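Local coordinates for tyrosine-protein phosphatase YwqE (Bacillus subtilis, PDB 3QY7) that removes phosphate from phosphotyrosine in proteins such as YwqD, YwqF and Ssb, as a manganese-dependent hydrolase of the PHP-like TIM-barrel type, at residues Ile34-His43 against Leu73-Tyr84. Sequence-based numbering, arbitrary orientation.
Sequences IRTIIATPHH and LHVLPGQEIRIY. With FE (Fe (III) ion), chain C; FE (Fe (III) ion), chain B.
I37 of strand 36-38 meets L73, just ahead of the parallel strand 74-76, on the buried side. CG of L73 stands anti to the backbone N (chi1 -172°), leading the branch toward the isoleucine, whose CD1 touches both leucine methyls and lies 3.7 Å from CD2. Farther along, the short methyl of A39 lets CG1 of V75 approach its CB to 3.7 Å. The backbones are joined in parallel fashion: I37 both donates to H74 and accepts from L76, its O and the N of L76 being 2.8 Å apart and the bond nearly straight (171°). The face of T36, H74 and L76 is more open to solvent, although I38 on the same face is buried; here CG2 of T36 meets CD1 of L76 at 3.8 Å.

G78, without a side chain, lets the backbone pass close to I38 CG2 and A39 O. Past it the backbones join again: E80 N donates to P41 O, and E80 O accepts from H43 N. A carboxylate has an oxygen for each of two iron(III) ions, and extended E80 binds one through OE1 and the other through OE2 at 2.1 Å; H5, H7 and D194 complete the protein ligands of the first, E108 and H136 those of the second. H42, a magnesium ligand, runs alongside. H43, being flat, offers one ring face to CG2 of I81, 4.1 Å from the centroid, while the equally flat Y84 ring lies almost parallel (7°) but slid aside.

Helix 19-31 packs on I34, I37 and L73, helix 52-68 touches V75 and P41, and strand 2-3 flanks 36-38. Beyond the bend, strand 80-82 adjoins strand 104-108, with I81 against I105, continuing the barrel wall.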
loop_
_atom_site.group_PDB
_atom_site.type_symbol
_atom_site.label_atom_id
_atom_site.label_comp_id
_atom_site.label_asym_id
_atom_site.label_seq_id
_atom_site.Cartn_x
_atom_site.Cartn_y
_atom_site.Cartn_z
ATOM N N ILE A 34 -6.176 -4.166 -13.312
ATOM C CA ILE A 34 -6.198 -4.764 -11.979
ATOM C C ILE A 34 -7.323 -5.799 -11.887
ATOM O O ILE A 34 -8.457 -5.499 -12.273
ATOM C CB ILE A 34 -6.353 -3.656 -10.904
ATOM C CG1 ILE A 34 -5.167 -2.670 -10.995
ATOM C CG2 ILE A 34 -6.533 -4.262 -9.506
ATOM C CD1 ILE A 34 -5.371 -1.328 -10.258
ATOM N N ARG A 35 -7.002 -7.008 -11.410
ATOM C CA ARG A 35 -8.008 -8.073 -11.237
ATOM C C ARG A 35 -8.266 -8.351 -9.766
ATOM O O ARG A 35 -9.282 -8.948 -9.405
ATOM C CB ARG A 35 -7.568 -9.407 -11.881
ATOM C CG ARG A 35 -6.685 -9.330 -13.120
ATOM C CD ARG A 35 -7.279 -8.516 -14.250
ATOM N NE ARG A 35 -8.415 -9.165 -14.903
ATOM C CZ ARG A 35 -9.677 -8.744 -14.828
ATOM N NH1 ARG A 35 -9.995 -7.666 -14.114
ATOM N NH2 ARG A 35 -10.625 -9.408 -15.479
ATOM N N THR A 36 -7.324 -7.937 -8.921
ATOM C CA THR A 36 -7.386 -8.283 -7.513
ATOM C C THR A 36 -6.977 -7.057 -6.713
ATOM O O THR A 36 -5.942 -6.465 -7.011
ATOM C CB THR A 36 -6.439 -9.444 -7.180
ATOM O OG1 THR A 36 -6.669 -10.535 -8.098
ATOM C CG2 THR A 36 -6.644 -9.920 -5.738
ATOM N N ILE A 37 -7.783 -6.693 -5.713
ATOM C CA ILE A 37 -7.469 -5.575 -4.830
ATOM C C ILE A 37 -7.428 -6.077 -3.410
ATOM O O ILE A 37 -8.347 -6.757 -2.968
ATOM C CB ILE A 37 -8.519 -4.433 -4.935
ATOM C CG1 ILE A 37 -8.386 -3.750 -6.301
ATOM C CG2 ILE A 37 -8.324 -3.434 -3.762
ATOM C CD1 ILE A 37 -9.402 -2.656 -6.587
ATOM N N ILE A 38 -6.360 -5.748 -2.686
ATOM C CA ILE A 38 -6.409 -5.943 -1.249
ATOM C C ILE A 38 -6.970 -4.648 -0.655
ATOM O O ILE A 38 -6.315 -3.596 -0.709
ATOM C CB ILE A 38 -5.038 -6.261 -0.635
ATOM C CG1 ILE A 38 -4.406 -7.459 -1.346
ATOM C CG2 ILE A 38 -5.189 -6.523 0.859
ATOM C CD1 ILE A 38 -2.950 -7.782 -0.856
ATOM N N ALA A 39 -8.190 -4.710 -0.141
ATOM C CA ALA A 39 -8.781 -3.517 0.489
ATOM C C ALA A 39 -8.021 -3.236 1.756
ATOM O O ALA A 39 -7.742 -4.154 2.538
ATOM C CB ALA A 39 -10.230 -3.717 0.783
ATOM N N THR A 40 -7.631 -1.965 1.946
ATOM C CA THR A 40 -6.842 -1.580 3.118
ATOM C C THR A 40 -7.466 -0.369 3.811
ATOM O O THR A 40 -6.833 0.705 3.858
ATOM C CB THR A 40 -5.397 -1.254 2.753
ATOM O OG1 THR A 40 -5.375 -0.232 1.750
ATOM C CG2 THR A 40 -4.698 -2.486 2.206
ATOM N N PRO A 41 -8.698 -0.532 4.332
ATOM C CA PRO A 41 -9.307 0.577 5.079
ATOM C C PRO A 41 -8.428 0.938 6.274
ATOM O O PRO A 41 -7.741 0.066 6.825
ATOM C CB PRO A 41 -10.631 -0.005 5.570
ATOM C CG PRO A 41 -10.427 -1.489 5.600
ATOM C CD PRO A 41 -9.506 -1.766 4.432
ATOM N N HIS A 42 -8.445 2.211 6.677
ATOM C CA HIS A 42 -7.716 2.589 7.864
ATOM C C HIS A 42 -8.280 1.791 9.034
ATOM O O HIS A 42 -9.412 1.573 9.091
ATOM C CB HIS A 42 -7.779 4.124 8.151
ATOM C CG HIS A 42 -7.108 4.969 7.114
ATOM N ND1 HIS A 42 -5.776 5.291 7.151
ATOM C CD2 HIS A 42 -7.601 5.560 6.017
ATOM C CE1 HIS A 42 -5.471 6.006 6.098
ATOM N NE2 HIS A 42 -6.561 6.183 5.382
ATOM N N HIS A 43 -7.440 1.352 9.958
ATOM C CA HIS A 43 -7.949 0.546 11.072
ATOM C C HIS A 43 -8.785 1.380 12.051
ATOM O O HIS A 43 -9.685 0.853 12.702
ATOM C CB HIS A 43 -6.830 -0.226 11.771
ATOM C CG HIS A 43 -5.983 0.619 12.666
ATOM N ND1 HIS A 43 -5.916 0.421 14.028
ATOM C CD2 HIS A 43 -5.168 1.664 12.394
ATOM C CE1 HIS A 43 -5.097 1.311 14.558
ATOM N NE2 HIS A 43 -4.630 2.080 13.589
ATOM N N LEU A 73 -13.512 -8.304 -10.718
ATOM C CA LEU A 73 -12.570 -7.875 -9.713
ATOM C C LEU A 73 -12.796 -8.590 -8.394
ATOM O O LEU A 73 -13.888 -8.679 -7.978
ATOM C CB LEU A 73 -12.675 -6.390 -9.490
ATOM C CG LEU A 73 -11.562 -5.884 -8.574
ATOM C CD1 LEU A 73 -10.546 -5.209 -9.253
ATOM C CD2 LEU A 73 -12.003 -5.193 -7.361
ATOM N N HIS A 74 -11.733 -9.047 -7.752
ATOM C CA HIS A 74 -11.837 -9.741 -6.459
ATOM C C HIS A 74 -11.166 -8.906 -5.382
ATOM O O HIS A 74 -10.009 -8.499 -5.535
ATOM C CB HIS A 74 -11.181 -11.124 -6.595
ATOM C CG HIS A 74 -11.242 -11.998 -5.372
ATOM N ND1 HIS A 74 -12.297 -12.013 -4.483
ATOM C CD2 HIS A 74 -10.395 -12.970 -4.954
ATOM C CE1 HIS A 74 -12.072 -12.918 -3.548
ATOM N NE2 HIS A 74 -10.930 -13.519 -3.817
ATOM N N VAL A 75 -11.923 -8.622 -4.320
ATOM C CA VAL A 75 -11.454 -7.838 -3.183
ATOM C C VAL A 75 -11.104 -8.780 -2.021
ATOM O O VAL A 75 -11.919 -9.619 -1.604
ATOM C CB VAL A 75 -12.517 -6.802 -2.741
ATOM C CG1 VAL A 75 -11.964 -5.934 -1.624
ATOM C CG2 VAL A 75 -12.904 -5.928 -3.930
ATOM N N LEU A 76 -9.871 -8.637 -1.528
ATOM C CA LEU A 76 -9.373 -9.385 -0.382
ATOM C C LEU A 76 -9.188 -8.463 0.839
ATOM O O LEU A 76 -9.069 -7.237 0.695
ATOM C CB LEU A 76 -8.054 -10.068 -0.748
ATOM C CG LEU A 76 -8.245 -11.170 -1.796
ATOM C CD1 LEU A 76 -6.899 -11.585 -2.329
ATOM C CD2 LEU A 76 -8.987 -12.359 -1.199
ATOM N N PRO A 77 -9.169 -9.037 2.051
ATOM C CA PRO A 77 -9.135 -8.196 3.243
ATOM C C PRO A 77 -7.724 -7.736 3.637
ATOM O O PRO A 77 -6.742 -8.436 3.373
ATOM C CB PRO A 77 -9.734 -9.112 4.320
ATOM C CG PRO A 77 -9.278 -10.466 3.906
ATOM C CD PRO A 77 -9.355 -10.461 2.392
ATOM N N GLY A 78 -7.657 -6.558 4.272
ATOM C CA GLY A 78 -6.425 -5.972 4.778
ATOM C C GLY A 78 -6.781 -4.702 5.542
ATOM O O GLY A 78 -7.950 -4.409 5.747
ATOM N N GLN A 79 -5.754 -3.963 5.949
ATOM C CA GLN A 79 -5.927 -2.679 6.639
ATOM C C GLN A 79 -4.720 -1.807 6.361
ATOM O O GLN A 79 -3.611 -2.301 6.147
ATOM C CB GLN A 79 -5.999 -2.887 8.168
ATOM C CG GLN A 79 -7.364 -3.234 8.702
ATOM C CD GLN A 79 -7.336 -3.461 10.207
ATOM O OE1 GLN A 79 -6.325 -3.877 10.766
ATOM N NE2 GLN A 79 -8.463 -3.192 10.858
ATOM N N GLU A 80 -4.936 -0.492 6.376
ATOM C CA GLU A 80 -3.822 0.439 6.467
ATOM C C GLU A 80 -3.742 0.833 7.942
ATOM O O GLU A 80 -4.699 1.379 8.503
ATOM C CB GLU A 80 -4.045 1.679 5.587
ATOM C CG GLU A 80 -2.846 2.675 5.703
ATOM C CD GLU A 80 -2.985 3.915 4.844
ATOM O OE1 GLU A 80 -3.992 4.048 4.156
ATOM O OE2 GLU A 80 -2.060 4.739 4.860
ATOM N N ILE A 81 -2.618 0.508 8.564
ATOM C CA ILE A 81 -2.477 0.670 10.024
ATOM C C ILE A 81 -1.525 1.819 10.354
ATOM O O ILE A 81 -0.319 1.705 10.204
ATOM C CB ILE A 81 -1.969 -0.643 10.660
ATOM C CG1 ILE A 81 -2.882 -1.810 10.254
ATOM C CG2 ILE A 81 -1.844 -0.491 12.202
ATOM C CD1 ILE A 81 -2.317 -3.195 10.572
ATOM N N ARG A 82 -2.088 2.935 10.805
ATOM C CA ARG A 82 -1.266 4.014 11.331
ATOM C C ARG A 82 -0.492 3.466 12.520
ATOM O O ARG A 82 -1.091 2.930 13.459
ATOM C CB ARG A 82 -2.142 5.187 11.761
ATOM C CG ARG A 82 -1.382 6.312 12.475
ATOM C CD ARG A 82 -0.525 7.115 11.484
ATOM N NE ARG A 82 -1.336 7.768 10.458
ATOM C CZ ARG A 82 -1.980 8.921 10.624
ATOM N NH1 ARG A 82 -1.905 9.569 11.790
ATOM N NH2 ARG A 82 -2.694 9.430 9.625
ATOM N N ILE A 83 0.828 3.621 12.478
ATOM C CA ILE A 83 1.715 3.040 13.484
ATOM C C ILE A 83 1.293 3.458 14.890
ATOM O O ILE A 83 0.857 4.581 15.107
ATOM C CB ILE A 83 3.198 3.409 13.197
ATOM C CG1 ILE A 83 4.174 2.544 14.009
ATOM C CG2 ILE A 83 3.443 4.923 13.348
ATOM C CD1 ILE A 83 5.626 2.648 13.539
ATOM N N TYR A 84 1.373 2.510 15.813
ATOM C CA TYR A 84 1.206 2.792 17.247
ATOM C C TYR A 84 1.974 1.738 18.016
ATOM O O TYR A 84 2.421 0.750 17.438
ATOM C CB TYR A 84 -0.275 2.897 17.665
ATOM C CG TYR A 84 -1.097 1.635 17.526
ATOM C CD1 TYR A 84 -1.627 1.258 16.291
ATOM C CD2 TYR A 84 -1.372 0.831 18.630
ATOM C CE1 TYR A 84 -2.394 0.116 16.163
ATOM C CE2 TYR A 84 -2.138 -0.319 18.511
ATOM C CZ TYR A 84 -2.647 -0.676 17.267
ATOM O OH TYR A 84 -3.417 -1.816 17.142
HETATM FE FE FE C . -4.125 4.793 2.139
HETATM FE FE FE B . -1.967 6.697 4.109
HETATM O O HOH W 1 -3.272 4.654 15.334
HETATM O O HOH W 2 -2.124 8.825 3.452
HETATM O O HOH W 3 -2.630 5.907 2.332
#